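Local coordinates for phospholipase C beta (Meleagris gallopavo, PDB 1JAD), which belongs to the phospholipase C beta family, this fragment being its C-terminal region, an elongated coiled coil of long helices that pairs with a second copy, at residues A[55-58]-A[59-62]; A[78-81]-A[82-86]; A[102-105]-A[106-110]; A[200-203]-A[204-208]. One frame throughout, in Å; residues are numbered along the deposited sequence.

Contact 1: A[55-58]-A[59-62]; sequences LLQK and YSVL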
loop_
_atom_site.group_PDB
_atom_site.type_symbol
_atom_site.label_atom_id
_atom_site.label_comp_id
_atom_site.label_asym_id
_atom_site.label_seq_id
_atom_site.Cartn_x
_atom_site.Cartn_y
_atom_site.Cartn_z
ATOM N N LEU A 55 27.717 -36.253 -10.232
ATOM C CA LEU A 55 28.804 -35.788 -11.090
ATOM C C LEU A 55 30.081 -36.580 -10.807
ATOM O O LEU A 55 30.898 -36.794 -11.706
ATOM C CB LEU A 55 29.063 -34.291 -10.863
ATOM C CG LEU A 55 30.169 -33.615 -11.684
ATOM C CD1 LEU A 55 29.885 -33.771 -13.174
ATOM C CD2 LEU A 55 30.251 -32.143 -11.319
ATOM N N LEU A 56 30.257 -37.010 -9.560
ATOM C CA LEU A 56 31.437 -37.788 -9.208
ATOM C C LEU A 56 31.261 -39.205 -9.745
ATOM O O LEU A 56 32.210 -39.810 -10.243
ATOM C CB LEU A 56 31.640 -37.812 -7.690
ATOM C CG LEU A 56 31.854 -36.452 -7.023
ATOM C CD1 LEU A 56 32.127 -36.647 -5.549
ATOM C CD2 LEU A 56 33.019 -35.734 -7.671
ATOM N N GLN A 57 30.043 -39.726 -9.652
ATOM C CA GLN A 57 29.754 -41.061 -10.160
ATOM C C GLN A 57 30.189 -41.136 -11.620
ATOM O O GLN A 57 30.821 -42.100 -12.039
ATOM C CB GLN A 57 28.255 -41.360 -10.043
ATOM C CG GLN A 57 27.784 -42.637 -10.755
ATOM C CD GLN A 57 28.515 -43.898 -10.300
ATOM O OE1 GLN A 57 29.721 -44.052 -10.529
ATOM N NE2 GLN A 57 27.785 -44.806 -9.649
ATOM N N LYS A 58 29.849 -40.101 -12.381
ATOM C CA LYS A 58 30.196 -40.019 -13.792
ATOM C C LYS A 58 31.703 -40.152 -13.991
ATOM O O LYS A 58 32.157 -40.806 -14.936
ATOM C CB LYS A 58 29.708 -38.688 -14.364
ATOM C CG LYS A 58 30.113 -38.427 -15.806
ATOM C CD LYS A 58 29.742 -37.008 -16.208
ATOM C CE LYS A 58 30.303 -36.653 -17.572
ATOM N NZ LYS A 58 30.068 -35.214 -17.926
ATOM N N TYR A 59 32.483 -39.530 -13.110
ATOM C CA TYR A 59 33.934 -39.614 -13.213
ATOM C C TYR A 59 34.513 -40.876 -12.601
ATOM O O TYR A 59 35.728 -41.041 -12.545
ATOM C CB TYR A 59 34.602 -38.385 -12.602
ATOM C CG TYR A 59 34.599 -37.212 -13.544
ATOM C CD1 TYR A 59 33.404 -36.597 -13.924
ATOM C CD2 TYR A 59 35.788 -36.765 -14.122
ATOM C CE1 TYR A 59 33.393 -35.567 -14.862
ATOM C CE2 TYR A 59 35.789 -35.740 -15.059
ATOM C CZ TYR A 59 34.590 -35.146 -15.429
ATOM O OH TYR A 59 34.594 -34.155 -16.388
ATOM N N SER A 60 33.638 -41.758 -12.133
ATOM C CA SER A 60 34.070 -43.027 -11.563
ATOM C C SER A 60 34.296 -43.883 -12.800
ATOM O O SER A 60 35.331 -44.530 -12.958
ATOM C CB SER A 60 32.952 -43.656 -10.730
ATOM O OG SER A 60 32.364 -42.712 -9.861
ATOM N N VAL A 61 33.294 -43.863 -13.675
ATOM C CA VAL A 61 33.311 -44.603 -14.924
ATOM C C VAL A 61 34.451 -44.109 -15.812
ATOM O O VAL A 61 35.308 -44.889 -16.226
ATOM C CB VAL A 61 31.965 -44.427 -15.679
ATOM C CG1 VAL A 61 31.976 -45.212 -16.978
ATOM C CG2 VAL A 61 30.820 -44.885 -14.802
ATOM N N LEU A 62 34.462 -42.808 -16.090
ATOM C CA LEU A 62 35.487 -42.209 -16.936
ATOM C C LEU A 62 36.906 -42.535 -16.473
ATOM O O LEU A 62 37.751 -42.942 -17.272
ATOM C CB LEU A 62 35.290 -40.692 -16.993
ATOM C CG LEU A 62 33.928 -40.242 -17.532
ATOM C CD1 LEU A 62 33.851 -38.724 -17.580
ATOM C CD2 LEU A 62 33.722 -40.820 -18.918
#
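The side chains of Lys58 and Tyr59 run side by side away from helix 28-64. The methylene chain of Lys58 is fully extended, and its CD comes 4.1 Å from CE1 of the Tyr59 ring, while its CE lies the same distance, 4.1 Å, from CD1 of Leu62, one turn on. A long aliphatic stem thus lies alongside the ring near CE1 and carries its ammonium toward Glu86 of helix 75-155, a long and weak ion pair. The ring itself is tucked against the previous turn: Leu55 O lies at its edge, near its plane, 3.4 Å from CD1, and Leu55 CD1 approaches CE1. Leu62 CD1 sits over the centre of one face. Tyrosine suits this place because its flat body packs in the interior while its hydroxyl reaches Glu86, to which it is hydrogen-bonded. The third participant is Gln57, whose chain bends at chi2 (57°) and brings OE1 back to 3.0 Å from Ser60 OG, a hydroxyl that also has Leu56 O and Gln57 O within reach. Ser60 N bonds Gln57 O at 2.8 Å, a span of three residues, and Leu62 N bonds Lys58 O almost straight (176°). With Tyr59 and Leu55 packed on helix 75-155, and Leu56 on helix 161-245, one face of this turn meets two neighbouring helices, as is typical of an antiparallel helical bundle.

Contact 2: A[78-81]-A[82-86]; sequences ELKE and RLEME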
loop_
_atom_site.group_PDB
_atom_site.type_symbol
_atom_site.label_atom_id
_atom_site.label_comp_id
_atom_site.label_asym_id
_atom_site.label_seq_id
_atom_site.Cartn_x
_atom_site.Cartn_y
_atom_site.Cartn_z
ATOM N N GLU A 78 43.820 -35.078 -17.748
ATOM C CA GLU A 78 42.866 -34.552 -18.717
ATOM C C GLU A 78 41.472 -34.549 -18.098
ATOM O O GLU A 78 40.664 -33.657 -18.358
ATOM C CB GLU A 78 42.862 -35.441 -19.960
ATOM C CG GLU A 78 44.236 -35.665 -20.596
ATOM C CD GLU A 78 44.671 -34.528 -21.503
ATOM O OE1 GLU A 78 44.637 -33.356 -21.062
ATOM O OE2 GLU A 78 45.057 -34.818 -22.658
ATOM N N LEU A 79 41.200 -35.561 -17.281
ATOM C CA LEU A 79 39.911 -35.704 -16.623
ATOM C C LEU A 79 39.882 -35.025 -15.263
ATOM O O LEU A 79 38.868 -34.461 -14.865
ATOM C CB LEU A 79 39.572 -37.184 -16.444
ATOM C CG LEU A 79 39.320 -38.046 -17.678
ATOM C CD1 LEU A 79 39.219 -39.503 -17.270
ATOM C CD2 LEU A 79 38.046 -37.587 -18.366
ATOM N N LYS A 80 40.996 -35.096 -14.546
ATOM C CA LYS A 80 41.091 -34.493 -13.227
ATOM C C LYS A 80 40.733 -33.018 -13.300
ATOM O O LYS A 80 39.879 -32.544 -12.557
ATOM C CB LYS A 80 42.505 -34.665 -12.676
ATOM C CG LYS A 80 42.725 -34.103 -11.287
ATOM C CD LYS A 80 44.137 -34.426 -10.819
ATOM C CE LYS A 80 44.444 -33.810 -9.463
ATOM N NZ LYS A 80 44.402 -32.321 -9.515
ATOM N N GLU A 81 41.379 -32.294 -14.204
ATOM C CA GLU A 81 41.105 -30.871 -14.355
ATOM C C GLU A 81 39.678 -30.642 -14.853
ATOM O O GLU A 81 38.990 -29.712 -14.419
ATOM C CB GLU A 81 42.092 -30.241 -15.337
ATOM C CG GLU A 81 43.562 -30.433 -14.983
ATOM C CD GLU A 81 44.479 -29.620 -15.883
ATOM O OE1 GLU A 81 44.335 -29.713 -17.120
ATOM O OE2 GLU A 81 45.348 -28.891 -15.355
ATOM N N ARG A 82 39.244 -31.498 -15.773
ATOM C CA ARG A 82 37.910 -31.415 -16.356
ATOM C C ARG A 82 36.850 -31.580 -15.273
ATOM O O ARG A 82 35.785 -30.966 -15.334
ATOM C CB ARG A 82 37.755 -32.501 -17.412
ATOM C CG ARG A 82 36.480 -32.438 -18.224
ATOM C CD ARG A 82 36.543 -33.504 -19.301
ATOM N NE ARG A 82 37.793 -33.391 -20.051
ATOM C CZ ARG A 82 38.194 -34.247 -20.985
ATOM N NH1 ARG A 82 37.441 -35.297 -21.299
ATOM N NH2 ARG A 82 39.358 -34.058 -21.599
ATOM N N LEU A 83 37.158 -32.423 -14.291
ATOM C CA LEU A 83 36.271 -32.689 -13.164
ATOM C C LEU A 83 36.159 -31.426 -12.325
ATOM O O LEU A 83 35.068 -30.993 -11.964
ATOM C CB LEU A 83 36.846 -33.812 -12.305
ATOM C CG LEU A 83 36.112 -34.133 -11.005
ATOM C CD1 LEU A 83 34.687 -34.569 -11.300
ATOM C CD2 LEU A 83 36.861 -35.231 -10.267
ATOM N N GLU A 84 37.315 -30.844 -12.028
ATOM C CA GLU A 84 37.398 -29.628 -11.239
ATOM C C GLU A 84 36.552 -28.501 -11.809
ATOM O O GLU A 84 35.883 -27.791 -11.060
ATOM C CB GLU A 84 38.859 -29.179 -11.125
ATOM C CG GLU A 84 39.705 -30.117 -10.273
ATOM C CD GLU A 84 41.143 -29.654 -10.110
ATOM O OE1 GLU A 84 41.360 -28.498 -9.680
ATOM O OE2 GLU A 84 42.060 -30.451 -10.393
HETATM N N MSE A 85 36.565 -28.352 -13.131
HETATM C CA MSE A 85 35.807 -27.288 -13.769
HETATM C C MSE A 85 34.299 -27.549 -13.792
HETATM O O MSE A 85 33.509 -26.605 -13.753
HETATM C CB MSE A 85 36.332 -27.038 -15.187
HETATM C CG MSE A 85 35.902 -25.688 -15.774
HETATM SE SE MSE A 85 36.397 -24.227 -14.739
HETATM C CE MSE A 85 38.221 -24.498 -14.594
ATOM N N GLU A 86 33.889 -28.812 -13.861
ATOM C CA GLU A 86 32.463 -29.115 -13.852
ATOM C C GLU A 86 31.910 -28.942 -12.443
ATOM O O GLU A 86 30.716 -28.695 -12.258
ATOM C CB GLU A 86 32.193 -30.529 -14.352
ATOM C CG GLU A 86 32.271 -30.659 -15.861
ATOM C CD GLU A 86 31.894 -32.048 -16.344
ATOM O OE1 GLU A 86 30.809 -32.543 -15.959
ATOM O OE2 GLU A 86 32.680 -32.640 -17.116
#
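Lys80 and Glu84 form a salt bridge between successive turns, a surface contact near the start of helix 75-155. Lys80 NZ lies 3.1 Å from Glu84 OE2 and meets that oxygen nearly along its C-O axis. The lysine chain stays extended until its last torsion, chi4 -63°, which swings the ammonium toward the carboxylate; Glu84 leans back to receive it, its CG passing 3.3 Å from Lys80 O. Residues four apart project from nearly the same side of a helix, so opposite charges at such positions can pair along it. The same turn carries a second, less polar pairing. Arg82 bends at chi3 (-52°) and lays one face of its guanidinium against Leu79 CD2, which is 3.8 Å from NH1, so that the flat cation partly roofs an aliphatic branch. Between these two sides runs the inward stripe of a coiled-coil helix: Leu83 is buried against Tyr59 of helix 28-64 and against Val238 and Tyr241 of helix 161-245, as a branched apolar residue should be. Leu79 continues this stripe by packing on Phe63. Ordinary backbone bonds hold the turn together, among them Leu83 N to Leu79 O at 2.7 Å and Met85 N to Glu81 O at 3.1 Å. On another side, Met85, present as selenomethionine, packs on Arg147 of the second subunit, while the carboxylate of Glu81 lies close to that of Glu165 of the same subunit, probably unfavourably if both are ionised.

Contact 3: A[102-105]-A[106-110]; sequences KEQH and ATEQT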
loop_
_atom_site.group_PDB
_atom_site.type_symbol
_atom_site.label_atom_id
_atom_site.label_comp_id
_atom_site.label_asym_id
_atom_site.label_seq_id
_atom_site.Cartn_x
_atom_site.Cartn_y
_atom_site.Cartn_z
ATOM N N LYS A 102 16.678 -17.034 -2.373
ATOM C CA LYS A 102 16.654 -16.214 -1.157
ATOM C C LYS A 102 15.901 -14.918 -1.467
ATOM O O LYS A 102 14.865 -14.625 -0.867
ATOM C CB LYS A 102 18.072 -15.854 -0.691
ATOM C CG LYS A 102 18.911 -16.979 -0.098
ATOM C CD LYS A 102 18.292 -17.545 1.158
ATOM C CE LYS A 102 19.231 -18.514 1.858
ATOM N NZ LYS A 102 20.465 -17.853 2.373
ATOM N N GLU A 103 16.429 -14.150 -2.415
ATOM C CA GLU A 103 15.804 -12.896 -2.798
ATOM C C GLU A 103 14.336 -13.084 -3.169
ATOM O O GLU A 103 13.504 -12.216 -2.905
ATOM C CB GLU A 103 16.584 -12.268 -3.952
ATOM C CG GLU A 103 18.005 -11.923 -3.542
ATOM C CD GLU A 103 18.733 -11.110 -4.574
ATOM O OE1 GLU A 103 18.284 -9.976 -4.850
ATOM O OE2 GLU A 103 19.748 -11.603 -5.110
ATOM N N GLN A 104 14.015 -14.231 -3.755
ATOM C CA GLN A 104 12.640 -14.525 -4.140
ATOM C C GLN A 104 11.836 -14.626 -2.845
ATOM O O GLN A 104 10.686 -14.192 -2.785
ATOM C CB GLN A 104 12.576 -15.857 -4.898
ATOM C CG GLN A 104 11.446 -15.987 -5.914
ATOM C CD GLN A 104 10.149 -15.360 -5.449
ATOM O OE1 GLN A 104 10.017 -14.130 -5.419
ATOM N NE2 GLN A 104 9.182 -16.199 -5.071
ATOM N N HIS A 105 12.439 -15.206 -1.806
ATOM C CA HIS A 105 11.764 -15.328 -0.515
ATOM C C HIS A 105 11.559 -13.925 0.071
ATOM O O HIS A 105 10.546 -13.644 0.724
ATOM C CB HIS A 105 12.579 -16.163 0.484
ATOM C CG HIS A 105 12.682 -17.618 0.141
ATOM N ND1 HIS A 105 11.609 -18.359 -0.306
ATOM C CD2 HIS A 105 13.709 -18.491 0.273
ATOM C CE1 HIS A 105 11.972 -19.624 -0.441
ATOM N NE2 HIS A 105 13.242 -19.730 -0.094
ATOM N N ALA A 106 12.529 -13.047 -0.164
ATOM C CA ALA A 106 12.434 -11.678 0.324
ATOM C C ALA A 106 11.208 -10.994 -0.312
ATOM O O ALA A 106 10.429 -10.318 0.366
ATOM C CB ALA A 106 13.721 -10.911 -0.007
ATOM N N THR A 107 11.027 -11.179 -1.613
ATOM C CA THR A 107 9.880 -10.583 -2.285
ATOM C C THR A 107 8.561 -11.233 -1.825
ATOM O O THR A 107 7.490 -10.627 -1.916
ATOM C CB THR A 107 10.022 -10.701 -3.831
ATOM O OG1 THR A 107 11.119 -9.891 -4.271
ATOM C CG2 THR A 107 8.757 -10.250 -4.537
ATOM N N GLU A 108 8.637 -12.457 -1.315
ATOM C CA GLU A 108 7.435 -13.153 -0.864
ATOM C C GLU A 108 6.991 -12.683 0.506
ATOM O O GLU A 108 5.799 -12.599 0.777
ATOM C CB GLU A 108 7.674 -14.670 -0.820
ATOM C CG GLU A 108 8.032 -15.305 -2.167
ATOM C CD GLU A 108 8.362 -16.791 -2.052
ATOM O OE1 GLU A 108 9.300 -17.140 -1.300
ATOM O OE2 GLU A 108 7.688 -17.605 -2.716
ATOM N N GLN A 109 7.948 -12.389 1.380
ATOM C CA GLN A 109 7.623 -11.933 2.723
ATOM C C GLN A 109 6.992 -10.544 2.636
ATOM O O GLN A 109 5.970 -10.273 3.270
ATOM C CB GLN A 109 8.885 -11.909 3.592
ATOM C CG GLN A 109 9.603 -13.254 3.631
ATOM C CD GLN A 109 10.803 -13.281 4.566
ATOM O OE1 GLN A 109 11.575 -14.246 4.573
ATOM N NE2 GLN A 109 10.961 -12.231 5.367
ATOM N N THR A 110 7.590 -9.669 1.832
ATOM C CA THR A 110 7.049 -8.328 1.671
ATOM C C THR A 110 5.607 -8.409 1.205
ATOM O O THR A 110 4.720 -7.788 1.796
ATOM C CB THR A 110 7.876 -7.499 0.660
ATOM O OG1 THR A 110 9.158 -7.212 1.231
ATOM C CG2 THR A 110 7.173 -6.188 0.317
#
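The imidazole of His105 is met at its edge, in the ring plane, by Glu108 OE1; the His105 side chain also touches Glu40 and Leu41 of helix 28-64. This is a His-carboxylate hydrogen bond spanning three residues along helix 75-155, in the antiparallel coiled coil. ND1 gives its proton to OE1 over 2.8 Å, at an N-H...O angle of 162°. With CG of Glu108 anti to the carbonyl carbon (chi1 -61°) and the chain extended beyond, the carboxylate is carried back along the helix to His105. Ring and carboxylate are nearly coplanar, and the two side chains point the same way, so the bond holds both flat groups in one layer. Gln37 NE2 of helix 28-64 adds a second donor to OE1 and also bonds His105 O, which ties this polar cluster to the neighbouring helix. The Gln104 side chain crosses that of Glu108 at about a right angle, with amide and carboxylate planes 61° apart; its NE2 is 3.1 Å from OE2, but the angle is too poor for a hydrogen bond. Ala106, whose small side chain packs on Gln216 of helix 161-245, suits a tight helix-helix interface. Thr107 OG1 bonds Lys129 of the second subunit. Thr107 N bonds Glu103 O at 3.0 Å, while CB of Ala106 sits 3.2 Å from that same carbonyl oxygen.

Contact 4: A[200-203]-A[204-208]; sequences KQAE and NLRAI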
loop_
_atom_site.group_PDB
_atom_site.type_symbol
_atom_site.label_atom_id
_atom_site.label_comp_id
_atom_site.label_asym_id
_atom_site.label_seq_id
_atom_site.Cartn_x
_atom_site.Cartn_y
_atom_site.Cartn_z
ATOM N N LYS A 200 1.990 6.746 10.107
ATOM C CA LYS A 200 2.588 5.577 10.736
ATOM C C LYS A 200 2.616 4.436 9.732
ATOM O O LYS A 200 3.650 3.808 9.512
ATOM C CB LYS A 200 1.784 5.167 11.970
ATOM C CG LYS A 200 1.976 6.085 13.167
ATOM C CD LYS A 200 1.113 5.639 14.318
ATOM C CE LYS A 200 1.404 6.456 15.562
ATOM N NZ LYS A 200 2.810 6.232 16.004
ATOM N N GLN A 201 1.472 4.190 9.105
ATOM C CA GLN A 201 1.364 3.145 8.105
ATOM C C GLN A 201 2.469 3.284 7.064
ATOM O O GLN A 201 3.085 2.285 6.669
ATOM C CB GLN A 201 -0.031 3.207 7.485
ATOM C CG GLN A 201 -1.074 2.890 8.540
ATOM C CD GLN A 201 -2.494 3.211 8.140
ATOM O OE1 GLN A 201 -3.444 2.782 8.810
ATOM N NE2 GLN A 201 -2.658 3.990 7.075
ATOM N N ALA A 202 2.756 4.516 6.644
ATOM C CA ALA A 202 3.810 4.723 5.650
ATOM C C ALA A 202 5.149 4.284 6.227
ATOM O O ALA A 202 5.941 3.603 5.556
ATOM C CB ALA A 202 3.873 6.176 5.230
ATOM N N GLU A 203 5.386 4.679 7.476
ATOM C CA GLU A 203 6.611 4.355 8.200
ATOM C C GLU A 203 6.754 2.837 8.342
ATOM O O GLU A 203 7.842 2.277 8.241
ATOM C CB GLU A 203 6.553 5.016 9.585
ATOM C CG GLU A 203 7.517 4.456 10.613
ATOM C CD GLU A 203 7.267 5.016 12.015
ATOM O OE1 GLU A 203 7.516 6.226 12.242
ATOM O OE2 GLU A 203 6.805 4.243 12.891
ATOM N N ASN A 204 5.631 2.180 8.571
ATOM C CA ASN A 204 5.612 0.742 8.738
ATOM C C ASN A 204 6.002 0.070 7.416
ATOM O O ASN A 204 6.871 -0.810 7.383
ATOM C CB ASN A 204 4.215 0.328 9.198
ATOM C CG ASN A 204 4.166 -1.090 9.689
ATOM O OD1 ASN A 204 4.068 -2.030 8.904
ATOM N ND2 ASN A 204 4.259 -1.258 11.006
ATOM N N LEU A 205 5.372 0.502 6.329
ATOM C CA LEU A 205 5.677 -0.039 5.011
ATOM C C LEU A 205 7.174 0.115 4.790
ATOM O O LEU A 205 7.872 -0.823 4.398
ATOM C CB LEU A 205 4.919 0.749 3.932
ATOM C CG LEU A 205 5.191 0.392 2.464
ATOM C CD1 LEU A 205 4.782 -1.035 2.189
ATOM C CD2 LEU A 205 4.414 1.337 1.558
ATOM N N ARG A 206 7.663 1.315 5.066
ATOM C CA ARG A 206 9.067 1.629 4.897
ATOM C C ARG A 206 9.936 0.680 5.723
ATOM O O ARG A 206 10.966 0.218 5.260
ATOM C CB ARG A 206 9.285 3.099 5.284
ATOM C CG ARG A 206 10.659 3.635 5.020
ATOM C CD ARG A 206 10.630 5.156 4.764
ATOM N NE ARG A 206 10.278 5.983 5.921
ATOM C CZ ARG A 206 9.043 6.228 6.359
ATOM N NH1 ARG A 206 7.984 5.714 5.744
ATOM N NH2 ARG A 206 8.868 7.003 7.424
ATOM N N ALA A 207 9.526 0.365 6.943
ATOM C CA ALA A 207 10.329 -0.553 7.751
ATOM C C ALA A 207 10.416 -1.901 7.012
ATOM O O ALA A 207 11.478 -2.519 6.923
ATOM C CB ALA A 207 9.691 -0.744 9.126
ATOM N N ILE A 208 9.280 -2.326 6.470
ATOM C CA ILE A 208 9.162 -3.583 5.731
ATOM C C ILE A 208 10.099 -3.670 4.536
ATOM O O ILE A 208 10.798 -4.671 4.359
ATOM C CB ILE A 208 7.708 -3.769 5.239
ATOM C CG1 ILE A 208 6.782 -3.898 6.453
ATOM C CG2 ILE A 208 7.616 -4.960 4.290
ATOM C CD1 ILE A 208 5.312 -3.891 6.108
#
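Arg206 is folded back along helix 161-245, its guanidinium lying beside the backbone of Glu203 instead of reaching outward. The fold comes from chi3 (68°), which turns the end of the chain toward the preceding turn. NH1 then stands 3.1 Å from Glu203 CA and NH2 3.7 Å from Glu203 CB. NH1 also comes 2.9 Å from Ala202 O, yet the angle is too poor for a hydrogen bond. Glu203 points its extended chain elsewhere: its OE1 is 5.1 Å from Arg206 NH2, so the opposite charges are not in contact, though they may still attract weakly. Both residues are exposed, where long charged chains are at home. Asn204 sets its CB over the preceding turn, 3.4 Å from Gln201 O. Regular four-residue backbone bonds carry the turn, including Asn204 N to Lys200 O at 2.7 Å and Arg206 N to Ala202 O at 2.9 Å (N-H...O 164°). Ile208 is buried on Ile113 of helix 75-155, while Leu205, at the margin and partly exposed, packs on Thr114. Such an apolar stripe packed on the next helix is characteristic of an antiparallel coiled coil, and here Ala202, small enough for close approach, touches Arg206 of the second subunit as well.

The four contacts come in series along the chain: contact 1 on helix 28-64, contacts 2 and 3 on helix 75-155, contact 4 on helix 161-245. Contacts 1 and 2 lie side by side, centres 11 Å apart, at one end of the elongated molecule, where their helices touch. Helix 75-155 runs from there to the middle, the centre of contact 3 being about 36 Å from that of contact 2. Contacts 3 and 4, near the centre of the chain, have centres 17 Å apart and meet through Thr110 and Ile208. The centres of contacts 1 and 4 are 54 Å apart, which reflects how elongated the molecule is. Contacts 2, 3 and 4 each reach the second subunit, which is consistent with a dimer interface spread along the coiled coil.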